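Local coordinates for amidohydrolase (PDB 2I5G), which is probably a metal-dependent dipeptidase of the membrane dipeptidase family (peptidase M19), built on a TIM-barrel fold, at residues I232-V235 with M236-G240; V316-L319 with R320-G324; Y90-N94 with A95-E99. The protein carries 2 engineered substitutions. One frame throughout, in Å; residues are numbered along the deposited sequence.

Contact 1 (I232-V235 with M236-G240); sequences IEYV and MNIVG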
loop_
_atom_site.group_PDB
_atom_site.type_symbol
_atom_site.label_atom_id
_atom_site.label_comp_id
_atom_site.label_asym_id
_atom_site.label_seq_id
_atom_site.Cartn_x
_atom_site.Cartn_y
_atom_site.Cartn_z
ATOM N N ILE A 232 20.766 -21.689 16.235
ATOM C CA ILE A 232 21.806 -20.708 15.962
ATOM C C ILE A 232 23.009 -21.357 15.296
ATOM O O ILE A 232 23.715 -20.720 14.508
ATOM C CB ILE A 232 22.247 -19.987 17.261
ATOM C CG1 ILE A 232 21.115 -19.072 17.737
ATOM C CG2 ILE A 232 23.520 -19.175 17.022
ATOM C CD1 ILE A 232 21.412 -18.343 18.991
ATOM N N GLU A 233 23.240 -22.627 15.601
ATOM C CA GLU A 233 24.359 -23.343 15.009
ATOM C C GLU A 233 23.988 -23.820 13.603
ATOM O O GLU A 233 24.838 -23.856 12.711
ATOM C CB GLU A 233 24.753 -24.510 15.915
ATOM C CG GLU A 233 25.128 -24.038 17.319
ATOM C CD GLU A 233 25.258 -25.166 18.341
ATOM O OE1 GLU A 233 24.379 -26.054 18.380
ATOM O OE2 GLU A 233 26.235 -25.149 19.122
ATOM N N TYR A 234 22.717 -24.163 13.408
ATOM C CA TYR A 234 22.232 -24.616 12.108
ATOM C C TYR A 234 22.417 -23.476 11.118
ATOM O O TYR A 234 22.906 -23.677 10.010
ATOM C CB TYR A 234 20.743 -24.978 12.188
ATOM C CG TYR A 234 20.115 -25.436 10.884
ATOM C CD1 TYR A 234 20.129 -26.775 10.506
ATOM C CD2 TYR A 234 19.503 -24.524 10.028
ATOM C CE1 TYR A 234 19.543 -27.199 9.300
ATOM C CE2 TYR A 234 18.917 -24.934 8.825
ATOM C CZ TYR A 234 18.939 -26.274 8.466
ATOM O OH TYR A 234 18.343 -26.676 7.281
ATOM N N VAL A 235 22.029 -22.272 11.533
ATOM C CA VAL A 235 22.132 -21.093 10.678
ATOM C C VAL A 235 23.576 -20.719 10.412
ATOM O O VAL A 235 23.935 -20.376 9.288
ATOM C CB VAL A 235 21.400 -19.860 11.303
ATOM C CG1 VAL A 235 21.697 -18.601 10.493
ATOM C CG2 VAL A 235 19.900 -20.103 11.335
HETATM N N MSE A 236 24.405 -20.777 11.445
HETATM C CA MSE A 236 25.807 -20.433 11.277
HETATM C C MSE A 236 26.491 -21.427 10.347
HETATM O O MSE A 236 27.534 -21.130 9.766
HETATM C CB MSE A 236 26.520 -20.412 12.626
HETATM C CG MSE A 236 27.962 -19.955 12.523
HETATM SE SE MSE A 236 28.812 -19.719 14.233
HETATM C CE MSE A 236 29.338 -21.558 14.531
ATOM N N ASN A 237 25.900 -22.608 10.207
ATOM C CA ASN A 237 26.456 -23.632 9.332
ATOM C C ASN A 237 26.303 -23.244 7.859
ATOM O O ASN A 237 27.047 -23.727 7.003
ATOM C CB ASN A 237 25.765 -24.973 9.590
ATOM C CG ASN A 237 26.131 -26.031 8.557
ATOM O OD1 ASN A 237 27.300 -26.374 8.384
ATOM N ND2 ASN A 237 25.122 -26.555 7.866
ATOM N N ILE A 238 25.338 -22.371 7.569
ATOM C CA ILE A 238 25.081 -21.917 6.200
ATOM C C ILE A 238 25.606 -20.503 5.987
ATOM O O ILE A 238 26.302 -20.217 5.012
ATOM C CB ILE A 238 23.563 -21.908 5.903
ATOM C CG1 ILE A 238 22.990 -23.310 6.095
ATOM C CG2 ILE A 238 23.300 -21.414 4.486
ATOM C CD1 ILE A 238 21.483 -23.349 6.076
ATOM N N VAL A 239 25.249 -19.627 6.917
ATOM C CA VAL A 239 25.626 -18.212 6.894
ATOM C C VAL A 239 27.111 -17.909 7.164
ATOM O O VAL A 239 27.695 -17.021 6.544
ATOM C CB VAL A 239 24.754 -17.426 7.924
ATOM C CG1 VAL A 239 25.339 -16.047 8.182
ATOM C CG2 VAL A 239 23.329 -17.314 7.412
ATOM N N GLY A 240 27.719 -18.636 8.092
ATOM C CA GLY A 240 29.111 -18.378 8.416
ATOM C C GLY A 240 29.216 -17.558 9.691
ATOM O O GLY A 240 28.249 -16.901 10.086
HETATM O O HOH W 1 22.633 -26.274 8.508
#
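V235 and V239, one turn apart on the same helix, lie side by side and point the same way, with CG1 of V235 3.7 Å from CG2 of V239. The V235 branch that touches is the one anti to its own backbone N (chi1 172°), whereas V239 meets it with the branch beside its backbone N. Next to this pair, Y234 and I238 run alongside each other more loosely: I238 CD1 comes within 4.1 Å of Y234 CE2, approaching the ring obliquely.

Behind the side chains, V235 O is held by two backbone donors. V239 N reaches it at 2.8 Å and I238 N at 3.0 Å. This shared acceptor mixes alpha and 3-10 pairing in the last turn. N237 N likewise divides itself, making weak bonds to E233 O and to Y234 O. A water bridges the same level, donating to Y234 O at 3.0 Å and accepting from N237 ND2 at 2.6 Å; it also sits over one face of the Y234 ring, toward its rim. G240 then takes the chain out of the helix with a positive phi of 101°, its N still bonded to M236 O.

Further out, the Y234 hydroxyl is hydrogen-bonded to D195, which fixes the far end of the ring, and E233 forms a salt bridge with R300. The helix is the crossover of a beta-alpha-beta unit: V235 and V239 rest on V208 of strand 207-210, I232 and the selenomethionine M236 on I244 of strand 244-246, and I238 packs against L198 of helix 195-203.

Contact 2 (V316-L319 with R320-G324); sequences VRVL and RDVWG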
loop_
_atom_site.group_PDB
_atom_site.type_symbol
_atom_site.label_atom_id
_atom_site.label_comp_id
_atom_site.label_asym_id
_atom_site.label_seq_id
_atom_site.Cartn_x
_atom_site.Cartn_y
_atom_site.Cartn_z
ATOM N N VAL A 316 27.524 -5.089 15.293
ATOM C CA VAL A 316 28.218 -3.813 15.235
ATOM C C VAL A 316 28.890 -3.578 13.881
ATOM O O VAL A 316 28.792 -2.489 13.319
ATOM C CB VAL A 316 29.276 -3.706 16.358
ATOM C CG1 VAL A 316 30.007 -2.378 16.255
ATOM C CG2 VAL A 316 28.605 -3.828 17.716
ATOM N N ARG A 317 29.558 -4.603 13.359
ATOM C CA ARG A 317 30.250 -4.502 12.076
ATOM C C ARG A 317 29.340 -4.164 10.890
ATOM O O ARG A 317 29.717 -3.374 10.021
ATOM C CB ARG A 317 31.010 -5.798 11.789
ATOM C CG ARG A 317 31.660 -5.842 10.416
ATOM C CD ARG A 317 32.763 -6.888 10.359
ATOM N NE ARG A 317 33.854 -6.565 11.278
ATOM C CZ ARG A 317 34.627 -5.484 11.178
ATOM N NH1 ARG A 317 34.437 -4.609 10.197
ATOM N NH2 ARG A 317 35.588 -5.275 12.068
ATOM N N VAL A 318 28.147 -4.752 10.850
ATOM C CA VAL A 318 27.223 -4.483 9.753
ATOM C C VAL A 318 26.559 -3.110 9.897
ATOM O O VAL A 318 26.350 -2.403 8.910
ATOM C CB VAL A 318 26.127 -5.564 9.663
ATOM C CG1 VAL A 318 25.147 -5.419 10.812
ATOM C CG2 VAL A 318 25.418 -5.457 8.335
ATOM N N LEU A 319 26.224 -2.735 11.128
ATOM C CA LEU A 319 25.610 -1.438 11.374
ATOM C C LEU A 319 26.614 -0.353 11.040
ATOM O O LEU A 319 26.242 0.734 10.610
ATOM C CB LEU A 319 25.176 -1.311 12.837
ATOM C CG LEU A 319 23.898 -2.078 13.190
ATOM C CD1 LEU A 319 23.624 -1.996 14.674
ATOM C CD2 LEU A 319 22.738 -1.496 12.396
ATOM N N ARG A 320 27.892 -0.654 11.243
ATOM C CA ARG A 320 28.949 0.303 10.953
ATOM C C ARG A 320 29.010 0.465 9.440
ATOM O O ARG A 320 29.147 1.575 8.915
ATOM C CB ARG A 320 30.287 -0.215 11.484
ATOM C CG ARG A 320 31.455 0.737 11.288
ATOM C CD ARG A 320 32.758 0.088 11.746
ATOM N NE ARG A 320 32.770 -0.187 13.183
ATOM C CZ ARG A 320 32.868 0.750 14.124
ATOM N NH1 ARG A 320 32.965 2.031 13.781
ATOM N NH2 ARG A 320 32.866 0.412 15.410
ATOM N N ASP A 321 28.892 -0.662 8.746
ATOM C CA ASP A 321 28.921 -0.673 7.293
ATOM C C ASP A 321 27.769 0.168 6.750
ATOM O O ASP A 321 27.986 1.127 6.016
ATOM C CB ASP A 321 28.778 -2.105 6.770
ATOM C CG ASP A 321 29.120 -2.230 5.291
ATOM O OD1 ASP A 321 28.942 -1.247 4.541
ATOM O OD2 ASP A 321 29.561 -3.324 4.877
ATOM N N VAL A 322 26.547 -0.192 7.135
ATOM C CA VAL A 322 25.349 0.498 6.658
ATOM C C VAL A 322 25.196 1.979 7.024
ATOM O O VAL A 322 24.664 2.747 6.232
ATOM C CB VAL A 322 24.078 -0.246 7.103
ATOM C CG1 VAL A 322 24.110 -1.678 6.581
ATOM C CG2 VAL A 322 23.972 -0.228 8.611
ATOM N N TRP A 323 25.643 2.392 8.207
ATOM C CA TRP A 323 25.526 3.799 8.579
ATOM C C TRP A 323 26.743 4.623 8.176
ATOM O O TRP A 323 26.735 5.840 8.336
ATOM C CB TRP A 323 25.340 3.964 10.088
ATOM C CG TRP A 323 24.162 3.283 10.678
ATOM C CD1 TRP A 323 23.015 2.919 10.036
ATOM C CD2 TRP A 323 23.986 2.918 12.054
ATOM N NE1 TRP A 323 22.134 2.350 10.924
ATOM C CE2 TRP A 323 22.703 2.338 12.171
ATOM C CE3 TRP A 323 24.786 3.027 13.200
ATOM C CZ2 TRP A 323 22.200 1.867 13.390
ATOM C CZ3 TRP A 323 24.287 2.561 14.410
ATOM C CH2 TRP A 323 23.005 1.988 14.495
ATOM N N GLY A 324 27.785 3.968 7.658
ATOM C CA GLY A 324 29.000 4.679 7.283
ATOM C C GLY A 324 29.570 5.268 8.563
ATOM O O GLY A 324 30.724 5.685 8.648
#
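V318 O receives V322 N at 2.8 Å, and the bond is practically straight, with an N-H...O angle of 177°. The next rung, W323 N to L319 O, is longer at 3.0 Å, yet that carbonyl does more than accept this hydrogen bond, because the indole of W323 folds back so that one of its faces lies over L319 O.

The same fold brings the indole alongside L319. With CG beside its own backbone N (chi1 -58°), W323 turns its ring back along the helix rather than outward, and L319 CB stands 4.1 Å from the centroid of the six-membered ring, nearly on the ring normal: a CH-pi contact. L319 CD2 carries the packing on, 3.5 Å from W323 CZ2, while L319 CD1 approaches W323 CH2. L319 thus follows the indole from its carbonyl O near CG, through CB over the six-membered ring, to its methyls at CZ2 and CH2. L319 CD2 also meets V322 CG2 at 4.2 Å.

On another side of the helix V316 and R320 run side by side. The arginine chain is extended until it bends at chi3, which sets R320 NH2 4.1 Å from V316 CG1, a loose van der Waals touch, oblique to the guanidinium.

G324 leaves the helical conformation with a positive phi. D321 makes a salt bridge to K174, and the indole has a cation-pi partner in K109 besides a weak hydrogen bond from NE1 to G114 O. L319 and W323 both pack on L89 of strand 86-92; T74 at the start of helix 74-82 touches R320 and W323, and V318 and V322 lean on P175.

Contact 3 (Y90-N94 with A95-E99); sequences YGFQN and AHAFE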
loop_
_atom_site.group_PDB
_atom_site.type_symbol
_atom_site.label_atom_id
_atom_site.label_comp_id
_atom_site.label_asym_id
_atom_site.label_seq_id
_atom_site.Cartn_x
_atom_site.Cartn_y
_atom_site.Cartn_z
ATOM N N TYR A 90 16.276 2.742 17.741
ATOM C CA TYR A 90 14.909 2.721 17.225
ATOM C C TYR A 90 14.743 1.978 15.918
ATOM O O TYR A 90 15.500 2.206 14.966
ATOM C CB TYR A 90 14.381 4.142 17.027
ATOM C CG TYR A 90 14.163 4.900 18.306
ATOM C CD1 TYR A 90 14.003 4.228 19.521
ATOM C CD2 TYR A 90 14.062 6.290 18.297
ATOM C CE1 TYR A 90 13.742 4.921 20.691
ATOM C CE2 TYR A 90 13.801 6.997 19.465
ATOM C CZ TYR A 90 13.640 6.306 20.657
ATOM O OH TYR A 90 13.358 6.999 21.810
ATOM N N GLY A 91 13.727 1.116 15.867
ATOM C CA GLY A 91 13.452 0.361 14.659
ATOM C C GLY A 91 11.979 0.295 14.285
ATOM O O GLY A 91 11.094 0.436 15.141
ATOM N N PHE A 92 11.719 0.100 12.994
ATOM C CA PHE A 92 10.354 -0.031 12.481
ATOM C C PHE A 92 10.231 -1.442 11.933
ATOM O O PHE A 92 11.157 -1.953 11.298
ATOM C CB PHE A 92 10.082 0.912 11.302
ATOM C CG PHE A 92 10.086 2.367 11.646
ATOM C CD1 PHE A 92 10.275 2.804 12.949
ATOM C CD2 PHE A 92 9.861 3.309 10.648
ATOM C CE1 PHE A 92 10.238 4.157 13.251
ATOM C CE2 PHE A 92 9.820 4.665 10.940
ATOM C CZ PHE A 92 10.010 5.090 12.242
ATOM N N GLN A 93 9.097 -2.082 12.165
ATOM C CA GLN A 93 8.912 -3.407 11.615
ATOM C C GLN A 93 8.005 -3.294 10.395
ATOM O O GLN A 93 7.431 -4.276 9.927
ATOM C CB GLN A 93 8.326 -4.350 12.661
ATOM C CG GLN A 93 9.368 -4.854 13.643
ATOM C CD GLN A 93 9.054 -6.242 14.175
ATOM O OE1 GLN A 93 8.893 -7.200 13.405
ATOM N NE2 GLN A 93 8.971 -6.362 15.499
ATOM N N ASN A 94 7.890 -2.076 9.877
ATOM C CA ASN A 94 7.062 -1.823 8.706
ATOM C C ASN A 94 7.489 -0.516 8.045
ATOM O O ASN A 94 7.768 0.467 8.725
ATOM C CB ASN A 94 5.591 -1.725 9.111
ATOM C CG ASN A 94 4.645 -1.953 7.945
ATOM O OD1 ASN A 94 4.996 -1.725 6.789
ATOM N ND2 ASN A 94 3.432 -2.394 8.248
ATOM N N ALA A 95 7.541 -0.511 6.718
ATOM C CA ALA A 95 7.912 0.688 5.980
ATOM C C ALA A 95 6.691 1.594 5.836
ATOM O O ALA A 95 6.798 2.717 5.345
ATOM C CB ALA A 95 8.436 0.312 4.609
ATOM N N HIS A 96 5.537 1.099 6.278
ATOM C CA HIS A 96 4.288 1.841 6.181
ATOM C C HIS A 96 4.336 3.217 6.841
ATOM O O HIS A 96 3.597 4.127 6.447
ATOM C CB HIS A 96 3.141 1.021 6.770
ATOM C CG HIS A 96 1.796 1.644 6.565
ATOM N ND1 HIS A 96 1.296 1.937 5.313
ATOM C CD2 HIS A 96 0.859 2.060 7.452
ATOM C CE1 HIS A 96 0.111 2.507 5.437
ATOM N NE2 HIS A 96 -0.177 2.594 6.725
ATOM N N ALA A 97 5.206 3.368 7.838
ATOM C CA ALA A 97 5.365 4.637 8.545
ATOM C C ALA A 97 5.797 5.745 7.586
ATOM O O ALA A 97 5.546 6.926 7.843
ATOM C CB ALA A 97 6.384 4.486 9.648
ATOM N N PHE A 98 6.455 5.366 6.490
ATOM C CA PHE A 98 6.893 6.333 5.483
ATOM C C PHE A 98 5.700 6.755 4.632
ATOM O O PHE A 98 5.788 7.714 3.860
ATOM C CB PHE A 98 7.924 5.730 4.524
ATOM C CG PHE A 98 9.180 5.249 5.179
ATOM C CD1 PHE A 98 9.819 6.013 6.148
ATOM C CD2 PHE A 98 9.763 4.049 4.770
ATOM C CE1 PHE A 98 11.024 5.590 6.698
ATOM C CE2 PHE A 98 10.967 3.615 5.310
ATOM C CZ PHE A 98 11.600 4.385 6.274
ATOM N N GLU A 99 4.593 6.030 4.760
ATOM C CA GLU A 99 3.405 6.313 3.964
ATOM C C GLU A 99 3.796 6.381 2.477
ATOM O O GLU A 99 4.384 5.428 1.953
ATOM C CB GLU A 99 2.738 7.607 4.446
ATOM C CG GLU A 99 2.072 7.436 5.818
ATOM C CD GLU A 99 1.300 8.664 6.306
ATOM O OE1 GLU A 99 0.689 8.572 7.397
ATOM O OE2 GLU A 99 1.302 9.710 5.614
#
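A95 sits between N94 and H96, spanned by the hydrogen bond that N94 OD1 accepts from H96 N. The carbonyl of A95 opens the turn that comes next, A95 O accepting F98 N at 2.9 Å.

H96 N donates to N94 OD1 at 2.9 Å, with an N-H...O angle of 154°, arriving from well above the plane of the side-chain carbonyl. This closes an Asx turn. N94 reaches forward to it because its CG is anti to the backbone N (chi1 -160°). H96 CB settles 3.3 Å from the same OD1, and the imidazole and the amide point the same way, their planes 45° apart. The other end of the amide is fixed by ND2 bonding to V43 O, while OD1 has a further, weak partner in N124.

Just past the end of strand 86-92, in the parallel sheet of a TIM barrel, the Asx turn leads the chain into the 3-10 segment 96-98.

A97 points its methyl back at the strand. A97 CB lies 3.7 Å from F92 CE2 and 3.8 Å from F92 CD2, meeting the ring obliquely; T50 of helix 47-63 touches both residues, and F108 of helix 103-110 packs on A97 and stacks edge-to-face on F92.

F98 turns into the same hydrophobic surroundings, touching Y104, V105 and F108 of helix 103-110 and V116 of strand 113-117. E99 leaves the 3-10 segment with a positive phi, its N bonded to H96 O at 2.7 Å, and its OE1 accepts from F47 N at the head of helix 47-63.

In the fold
Going from the N terminus, contact 3 comes first, where strand 86-92 runs out into the loop before helix 103-110. Contact 1 follows, in the last turns of helix 225-239 before strand 244-246, and contact 2 is last, at the C-terminal end of helix 304-323. Each closes only a local turn; they stand in series, and none nests in or crosses another. Contacts 1 and 3 lie on opposite sides of the chain's centre, their own centres about 28 Å apart. Contacts 2 and 3 approach to about 7 Å between nearest atoms without touching, and they share strand 86-92: the C-terminal helix packs on L89, just before the segment 90-94.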